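Long-range contact in gingipain R2 Pro-Domain (Porphyromonas gingivalis, PDB 4IEF), which is the propeptide of an arginine-specific cysteine protease and probably keeps the protease latent until it is removed during maturation: residues Ala80-Val85 with Ala172-Ala177. Sequence-based numbering, arbitrary orientation.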
loop_
_atom_site.group_PDB
_atom_site.type_symbol
_atom_site.label_atom_id
_atom_site.label_comp_id
_atom_site.label_asym_id
_atom_site.label_seq_id
_atom_site.Cartn_x
_atom_site.Cartn_y
_atom_site.Cartn_z
ATOM N N ALA A 80 7.114 -15.536 23.832
ATOM C CA ALA A 80 6.875 -14.128 24.128
ATOM C C ALA A 80 8.195 -13.391 24.209
ATOM O O ALA A 80 9.129 -13.866 24.859
ATOM C CB ALA A 80 6.111 -13.992 25.432
ATOM N N MET A 81 8.291 -12.250 23.526
ATOM C CA MET A 81 9.525 -11.463 23.492
ATOM C C MET A 81 9.545 -10.402 24.589
ATOM O O MET A 81 8.490 -9.997 25.091
ATOM C CB MET A 81 9.711 -10.795 22.116
ATOM C CG MET A 81 9.679 -11.766 20.934
ATOM S SD MET A 81 11.025 -12.974 20.883
ATOM C CE MET A 81 12.396 -11.950 20.411
ATOM N N LYS A 82 10.754 -9.974 24.969
ATOM C CA LYS A 82 10.971 -8.915 25.945
ATOM C C LYS A 82 11.970 -7.912 25.372
ATOM O O LYS A 82 12.767 -8.256 24.488
ATOM C CB LYS A 82 11.440 -9.449 27.311
ATOM C CG LYS A 82 12.848 -10.045 27.341
ATOM C CD LYS A 82 13.324 -10.297 28.761
ATOM C CE LYS A 82 14.673 -10.978 28.788
ATOM N NZ LYS A 82 15.263 -10.997 30.149
ATOM N N VAL A 83 11.920 -6.674 25.875
ATOM C CA VAL A 83 12.845 -5.639 25.457
ATOM C C VAL A 83 13.576 -5.120 26.706
ATOM O O VAL A 83 12.949 -4.818 27.723
ATOM C CB VAL A 83 12.171 -4.528 24.612
ATOM C CG1 VAL A 83 11.050 -3.815 25.373
ATOM C CG2 VAL A 83 13.199 -3.541 24.071
ATOM N N GLU A 84 14.911 -5.100 26.633
ATOM C CA GLU A 84 15.767 -4.627 27.715
ATOM C C GLU A 84 16.673 -3.537 27.214
ATOM O O GLU A 84 17.289 -3.693 26.157
ATOM C CB GLU A 84 16.623 -5.759 28.312
ATOM C CG GLU A 84 15.880 -7.018 28.696
ATOM C CD GLU A 84 16.650 -7.896 29.663
ATOM O OE1 GLU A 84 16.382 -7.791 30.880
ATOM O OE2 GLU A 84 17.524 -8.675 29.215
ATOM N N VAL A 85 16.776 -2.442 27.974
ATOM C CA VAL A 85 17.675 -1.340 27.651
ATOM C C VAL A 85 19.044 -1.755 28.177
ATOM O O VAL A 85 19.228 -1.839 29.395
ATOM C CB VAL A 85 17.175 0.014 28.223
ATOM C CG1 VAL A 85 18.223 1.116 28.066
ATOM C CG2 VAL A 85 15.860 0.419 27.569
ATOM N N ALA A 172 18.058 -4.741 23.677
ATOM C CA ALA A 172 18.179 -6.156 23.372
ATOM C C ALA A 172 16.769 -6.758 23.361
ATOM O O ALA A 172 16.063 -6.712 24.377
ATOM C CB ALA A 172 19.069 -6.850 24.401
ATOM N N VAL A 173 16.329 -7.236 22.194
ATOM C CA VAL A 173 15.018 -7.862 22.039
ATOM C C VAL A 173 15.269 -9.370 21.982
ATOM O O VAL A 173 15.885 -9.863 21.034
ATOM C CB VAL A 173 14.207 -7.309 20.835
ATOM C CG1 VAL A 173 12.878 -8.051 20.677
ATOM C CG2 VAL A 173 13.967 -5.802 20.982
ATOM N N SER A 174 14.856 -10.080 23.040
ATOM C CA SER A 174 15.082 -11.517 23.198
ATOM C C SER A 174 13.815 -12.241 23.639
ATOM O O SER A 174 12.885 -11.603 24.138
ATOM C CB SER A 174 16.190 -11.754 24.222
ATOM O OG SER A 174 15.879 -11.139 25.460
ATOM N N GLU A 175 13.788 -13.574 23.470
ATOM C CA GLU A 175 12.640 -14.401 23.862
ATOM C C GLU A 175 12.685 -14.736 25.347
ATOM O O GLU A 175 13.759 -14.751 25.946
ATOM C CB GLU A 175 12.531 -15.685 23.016
ATOM C CG GLU A 175 13.818 -16.447 22.806
ATOM C CD GLU A 175 13.631 -17.818 22.189
ATOM O OE1 GLU A 175 13.469 -17.924 20.950
ATOM O OE2 GLU A 175 13.679 -18.799 22.961
ATOM N N THR A 176 11.502 -14.961 25.940
ATOM C CA THR A 176 11.337 -15.324 27.352
ATOM C C THR A 176 10.955 -16.806 27.455
ATOM O O THR A 176 10.854 -17.482 26.433
ATOM C CB THR A 176 10.274 -14.430 28.030
ATOM O OG1 THR A 176 9.004 -14.629 27.410
ATOM C CG2 THR A 176 10.634 -12.970 28.007
ATOM N N ALA A 177 10.705 -17.285 28.690
ATOM C CA ALA A 177 10.256 -18.646 29.002
ATOM C C ALA A 177 8.734 -18.751 28.826
ATOM O O ALA A 177 8.157 -19.824 28.981
ATOM C CB ALA A 177 10.658 -19.015 30.428
#
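Thr176 grips the carbonyl of Ala80 twice: its backbone N approaches Ala80 O nearly in line with the C=O bond at 2.8 Å, while its hydroxyl OG1, brought there by a chi1 of 63°, donates to the same oxygen from above the carbonyl plane, 2.7 Å away. The methyl CG2 of Thr176, anti to its own carbonyl carbon, lies 3.7 Å from Lys82 CB. Beyond CG the lysine chain is extended; it passes Ser174, with Lys82 CE 3.5 Å from Ser174 OG, and its ammonium forms a salt bridge with Glu84, Lys82 NZ lying 3.4 Å from Glu84 OE2. Lys82, Ser174, Glu84 and Ala172 share one face of an antiparallel pairing between strands 79-93 and 162-176, part of the propeptide's large antiparallel sheet, with Lys82-Ser174 and Glu84-Ala172 as hydrogen-bonded pairs. On the other face Val83 CG2 meets Val173 CG2 at 3.9 Å, and both valines pack on Val149 of strand 144-157. Met81, bent at chi2 (-65°) and chi3 (-73°), curls back across the pairing: its SD sits 3.7 Å from Glu175 CA, and its CE rests on the Ser174-Glu175 peptide, 3.5 Å from Ser174 C, also touching Val173 CG1. The carboxylate of Glu175 pairs with Arg79.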